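PDB 6TJA: SVS_variant_AS1 from Streptomyces sp. CWA1, which probably acts as a class I terpene cyclase, an engineered ancestral form of spiroviolene synthase that turns geranylgeranyl diphosphate into a polycyclic diterpene. Local coordinates for residues Y178-F192 with E218-R230. Sequence-based numbering, arbitrary orientation.
Sequences YLAMRLLSAGGEPTF and EMAIMVAALDNDR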
loop_
_atom_site.group_PDB
_atom_site.type_symbol
_atom_site.label_atom_id
_atom_site.label_comp_id
_atom_site.label_asym_id
_atom_site.label_seq_id
_atom_site.Cartn_x
_atom_site.Cartn_y
_atom_site.Cartn_z
ATOM N N TYR A 178 10.940 2.593 -15.074
ATOM C CA TYR A 178 11.919 1.712 -14.411
ATOM C C TYR A 178 12.235 2.230 -12.997
ATOM O O TYR A 178 12.277 1.385 -12.063
ATOM C CB TYR A 178 13.217 1.521 -15.186
ATOM C CG TYR A 178 14.128 0.622 -14.418
ATOM C CD1 TYR A 178 15.208 1.137 -13.720
ATOM C CD2 TYR A 178 13.823 -0.715 -14.254
ATOM C CE1 TYR A 178 16.003 0.327 -12.926
ATOM C CE2 TYR A 178 14.611 -1.546 -13.466
ATOM C CZ TYR A 178 15.684 -1.011 -12.773
ATOM O OH TYR A 178 16.473 -1.788 -11.980
ATOM N N LEU A 179 12.513 3.523 -12.851
ATOM C CA LEU A 179 12.886 4.125 -11.542
ATOM C C LEU A 179 11.658 4.094 -10.631
ATOM O O LEU A 179 11.800 3.690 -9.459
ATOM C CB LEU A 179 13.399 5.546 -11.752
ATOM C CG LEU A 179 14.700 5.646 -12.540
ATOM C CD1 LEU A 179 15.092 7.096 -12.720
ATOM C CD2 LEU A 179 15.826 4.870 -11.864
ATOM N N ALA A 180 10.480 4.428 -11.162
ATOM C CA ALA A 180 9.220 4.329 -10.384
ATOM C C ALA A 180 9.030 2.886 -9.895
ATOM O O ALA A 180 8.729 2.681 -8.710
ATOM C CB ALA A 180 8.045 4.808 -11.205
ATOM N N MET A 181 9.221 1.908 -10.778
ATOM C CA MET A 181 8.933 0.484 -10.507
ATOM C C MET A 181 9.936 -0.044 -9.470
ATOM O O MET A 181 9.538 -0.673 -8.474
ATOM C CB MET A 181 9.066 -0.322 -11.801
ATOM C CG MET A 181 8.825 -1.768 -11.631
ATOM S SD MET A 181 9.241 -2.753 -13.065
ATOM C CE MET A 181 11.024 -2.740 -12.996
ATOM N N ARG A 182 11.202 0.215 -9.717
ATOM C CA ARG A 182 12.344 -0.329 -8.971
ATOM C C ARG A 182 12.408 0.311 -7.579
ATOM O O ARG A 182 12.884 -0.339 -6.641
ATOM C CB ARG A 182 13.573 -0.094 -9.846
ATOM C CG ARG A 182 14.843 -0.733 -9.327
ATOM C CD ARG A 182 14.771 -2.244 -9.384
ATOM N NE ARG A 182 16.058 -2.746 -8.931
ATOM C CZ ARG A 182 16.235 -3.897 -8.311
ATOM N NH1 ARG A 182 15.204 -4.677 -8.039
ATOM N NH2 ARG A 182 17.450 -4.234 -7.936
ATOM N N LEU A 183 11.937 1.542 -7.447
ATOM C CA LEU A 183 11.773 2.208 -6.141
ATOM C C LEU A 183 10.990 1.250 -5.243
ATOM O O LEU A 183 11.293 1.158 -4.070
ATOM C CB LEU A 183 11.032 3.516 -6.397
ATOM C CG LEU A 183 10.885 4.529 -5.260
ATOM C CD1 LEU A 183 12.232 5.021 -4.723
ATOM C CD2 LEU A 183 10.080 5.713 -5.798
ATOM N N LEU A 184 10.047 0.520 -5.821
ATOM C CA LEU A 184 9.163 -0.408 -5.087
ATOM C C LEU A 184 9.726 -1.839 -5.078
ATOM O O LEU A 184 9.717 -2.461 -4.002
ATOM C CB LEU A 184 7.793 -0.317 -5.759
ATOM C CG LEU A 184 7.094 1.040 -5.674
ATOM C CD1 LEU A 184 5.672 0.926 -6.204
ATOM C CD2 LEU A 184 7.080 1.559 -4.224
ATOM N N SER A 185 10.100 -2.382 -6.250
ATOM C CA SER A 185 10.309 -3.835 -6.491
ATOM C C SER A 185 11.595 -4.329 -5.822
ATOM O O SER A 185 11.709 -5.541 -5.564
ATOM C CB SER A 185 10.338 -4.145 -7.945
ATOM O OG SER A 185 11.442 -3.516 -8.565
ATOM N N ALA A 186 12.540 -3.439 -5.546
ATOM C CA ALA A 186 13.829 -3.820 -4.916
ATOM C C ALA A 186 13.691 -4.003 -3.400
ATOM O O ALA A 186 14.651 -4.441 -2.850
ATOM C CB ALA A 186 14.928 -2.833 -5.253
ATOM N N GLY A 187 12.548 -3.733 -2.759
ATOM C CA GLY A 187 12.320 -4.071 -1.334
ATOM C C GLY A 187 12.823 -3.045 -0.304
ATOM O O GLY A 187 12.851 -3.382 0.930
ATOM N N GLY A 188 13.135 -1.826 -0.754
ATOM C CA GLY A 188 13.686 -0.741 0.066
ATOM C C GLY A 188 12.630 -0.114 0.962
ATOM O O GLY A 188 13.012 0.365 2.026
ATOM N N GLU A 189 11.364 -0.055 0.533
ATOM C CA GLU A 189 10.300 0.577 1.350
ATOM C C GLU A 189 10.171 -0.162 2.669
ATOM O O GLU A 189 10.308 0.465 3.710
ATOM C CB GLU A 189 8.963 0.677 0.620
ATOM C CG GLU A 189 8.960 1.783 -0.410
ATOM C CD GLU A 189 8.854 3.214 0.093
ATOM O OE1 GLU A 189 8.817 3.436 1.311
ATOM O OE2 GLU A 189 8.788 4.112 -0.760
ATOM N N PRO A 190 9.841 -1.473 2.679
ATOM C CA PRO A 190 9.697 -2.216 3.929
ATOM C C PRO A 190 11.023 -2.411 4.678
ATOM O O PRO A 190 10.961 -2.534 5.868
ATOM C CB PRO A 190 9.063 -3.517 3.428
ATOM C CG PRO A 190 9.643 -3.693 2.059
ATOM C CD PRO A 190 9.559 -2.305 1.500
ATOM N N THR A 191 12.174 -2.426 3.991
ATOM C CA THR A 191 13.509 -2.473 4.642
ATOM C C THR A 191 13.715 -1.223 5.525
ATOM O O THR A 191 14.049 -1.356 6.738
ATOM C CB THR A 191 14.650 -2.646 3.626
ATOM O OG1 THR A 191 14.413 -3.842 2.906
ATOM C CG2 THR A 191 16.014 -2.759 4.267
ATOM N N PHE A 192 13.523 -0.041 4.950
ATOM C CA PHE A 192 13.752 1.261 5.611
ATOM C C PHE A 192 12.664 1.498 6.670
ATOM O O PHE A 192 12.952 2.123 7.730
ATOM C CB PHE A 192 13.923 2.333 4.532
ATOM C CG PHE A 192 15.309 2.346 3.933
ATOM C CD1 PHE A 192 16.389 2.803 4.664
ATOM C CD2 PHE A 192 15.560 1.837 2.680
ATOM C CE1 PHE A 192 17.671 2.820 4.134
ATOM C CE2 PHE A 192 16.844 1.845 2.146
ATOM C CZ PHE A 192 17.894 2.349 2.871
ATOM N N GLU A 218 12.695 8.099 -0.148
ATOM C CA GLU A 218 12.677 7.634 -1.551
ATOM C C GLU A 218 14.109 7.662 -2.104
ATOM O O GLU A 218 14.508 6.689 -2.741
ATOM C CB GLU A 218 11.665 8.454 -2.330
ATOM C CG GLU A 218 10.228 8.055 -2.051
ATOM C CD GLU A 218 9.274 8.416 -3.173
ATOM O OE1 GLU A 218 9.702 9.180 -4.072
ATOM O OE2 GLU A 218 8.102 7.944 -3.157
ATOM N N MET A 219 14.888 8.697 -1.795
ATOM C CA MET A 219 16.236 8.847 -2.374
ATOM C C MET A 219 17.114 7.746 -1.808
ATOM O O MET A 219 17.882 7.112 -2.593
ATOM C CB MET A 219 16.810 10.237 -2.098
ATOM C CG MET A 219 16.179 11.236 -3.055
ATOM S SD MET A 219 16.937 12.830 -3.207
ATOM C CE MET A 219 16.153 13.657 -1.819
ATOM N N ALA A 220 16.999 7.505 -0.507
ATOM C CA ALA A 220 17.780 6.446 0.147
ATOM C C ALA A 220 17.462 5.135 -0.565
ATOM O O ALA A 220 18.399 4.358 -0.860
ATOM C CB ALA A 220 17.465 6.396 1.612
ATOM N N ILE A 221 16.169 4.894 -0.817
ATOM C CA ILE A 221 15.657 3.634 -1.425
ATOM C C ILE A 221 16.180 3.520 -2.855
ATOM O O ILE A 221 16.623 2.435 -3.218
ATOM C CB ILE A 221 14.128 3.569 -1.330
ATOM C CG1 ILE A 221 13.708 3.336 0.116
ATOM C CG2 ILE A 221 13.531 2.510 -2.247
ATOM C CD1 ILE A 221 12.225 3.528 0.330
ATOM N N MET A 222 16.183 4.615 -3.605
ATOM C CA MET A 222 16.548 4.637 -5.035
ATOM C C MET A 222 18.048 4.395 -5.163
ATOM O O MET A 222 18.436 3.667 -6.066
ATOM C CB MET A 222 16.161 5.961 -5.690
ATOM C CG MET A 222 16.234 5.919 -7.228
ATOM S SD MET A 222 14.977 4.825 -7.978
ATOM C CE MET A 222 13.672 6.024 -8.114
ATOM N N VAL A 223 18.874 4.933 -4.267
ATOM C CA VAL A 223 20.346 4.709 -4.328
ATOM C C VAL A 223 20.618 3.238 -4.006
ATOM O O VAL A 223 21.384 2.614 -4.770
ATOM C CB VAL A 223 21.137 5.642 -3.405
ATOM C CG1 VAL A 223 22.616 5.261 -3.393
ATOM C CG2 VAL A 223 20.944 7.104 -3.789
ATOM N N ALA A 224 19.984 2.697 -2.957
ATOM C CA ALA A 224 20.130 1.280 -2.539
ATOM C C ALA A 224 19.706 0.352 -3.683
ATOM O O ALA A 224 20.381 -0.670 -3.894
ATOM C CB ALA A 224 19.301 0.969 -1.306
ATOM N N ALA A 225 18.582 0.653 -4.332
ATOM C CA ALA A 225 18.077 -0.087 -5.510
ATOM C C ALA A 225 19.133 -0.101 -6.623
ATOM O O ALA A 225 19.371 -1.137 -7.202
ATOM C CB ALA A 225 16.798 0.532 -6.012
ATOM N N LEU A 226 19.697 1.039 -6.964
ATOM C CA LEU A 226 20.650 1.170 -8.100
ATOM C C LEU A 226 21.993 0.567 -7.678
ATOM O O LEU A 226 22.697 0.018 -8.531
ATOM C CB LEU A 226 20.766 2.651 -8.474
ATOM C CG LEU A 226 19.531 3.297 -9.094
ATOM C CD1 LEU A 226 19.813 4.754 -9.379
ATOM C CD2 LEU A 226 19.103 2.598 -10.364
ATOM N N ASP A 227 22.344 0.651 -6.394
ATOM C CA ASP A 227 23.506 -0.107 -5.862
ATOM C C ASP A 227 23.210 -1.603 -6.029
ATOM O O ASP A 227 24.111 -2.321 -6.468
ATOM C CB ASP A 227 23.896 0.376 -4.457
ATOM C CG ASP A 227 24.547 1.750 -4.497
ATOM O OD1 ASP A 227 24.810 2.246 -5.618
ATOM O OD2 ASP A 227 24.741 2.337 -3.436
ATOM N N ASN A 228 21.981 -2.060 -5.775
ATOM C CA ASN A 228 21.624 -3.489 -5.983
ATOM C C ASN A 228 21.688 -3.828 -7.489
ATOM O O ASN A 228 22.208 -4.909 -7.802
ATOM C CB ASN A 228 20.321 -3.890 -5.280
ATOM C CG ASN A 228 20.470 -3.936 -3.769
ATOM O OD1 ASN A 228 21.560 -4.184 -3.263
ATOM N ND2 ASN A 228 19.399 -3.661 -3.037
ATOM N N ASP A 229 21.273 -2.955 -8.421
ATOM C CA ASP A 229 21.404 -3.280 -9.872
ATOM C C ASP A 229 22.894 -3.468 -10.215
ATOM O O ASP A 229 23.207 -4.280 -11.096
ATOM C CB ASP A 229 20.783 -2.224 -10.781
ATOM C CG ASP A 229 19.275 -2.218 -10.835
ATOM O OD1 ASP A 229 18.655 -3.000 -10.077
ATOM O OD2 ASP A 229 18.737 -1.454 -11.682
ATOM N N ARG A 230 23.777 -2.696 -9.591
ATOM C CA ARG A 230 25.236 -2.743 -9.853
ATOM C C ARG A 230 25.747 -4.112 -9.385
ATOM O O ARG A 230 26.346 -4.821 -10.217
ATOM C CB ARG A 230 25.945 -1.571 -9.169
ATOM C CG ARG A 230 27.459 -1.613 -9.289
ATOM C CD ARG A 230 28.095 -0.583 -8.398
ATOM N NE ARG A 230 29.516 -0.417 -8.653
ATOM C CZ ARG A 230 30.479 -1.247 -8.236
ATOM N NH1 ARG A 230 30.188 -2.346 -7.554
ATOM N NH2 ARG A 230 31.740 -0.973 -8.519
HETATM O O HOH W 1 7.650 5.304 -2.917
#
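Helix 178-185 crosses helix 218-230 almost perpendicularly (92°), its axis 8.9 Å away at closest, with Leu183 over Met222; after a break at Gly187, helix 188-192 continues over Ile221. A broken helix facing the one that carries the metal-binding NSE motif, here probably starting at Asn228, is characteristic of the class I terpene cyclase fold, and Arg182 probably occupies the place of the diphosphate-sensing arginine of relatives. Arg182 bends at chi2 (68°) and applies both NE (2.8 Å) and NH2 (2.7 Å) to Asp229 OD1, a salt bridge of two weak, angled hydrogen bonds with guanidinium and carboxylate planes 19° apart. Ala186 CB lies over one guanidinium face, offset toward its rim. The other carboxylate oxygen, OD2, accepts from Ile246 N, so Asp229 is gripped through both oxygens; Tyr178 OH also meets OD2 at the ring edge, but so closely that the modelled length is doubtful. A leucine in place of Arg182 would probably leave Asp229 OD1 without its cationic partner and the carboxylate less firmly oriented. Beside this polar end the Met222 side chain crosses that of Leu179 at about a right angle, its CE 3.7 Å from Leu179 CB, and Ala186 CB meets Ala225 CB at 3.9 Å. Ile221 is a knob among Leu183, Gly188, Glu189 and Phe192: CG2 presses on Leu183 O, while CG1 lies 3.5 Å from Phe192 CD2. Glu218 pairs with Arg112 of the second subunit and Glu189 with Arg214; between the two acids one water donates to Glu189 OE2 and Glu218 OE2, 2.7 Å from each.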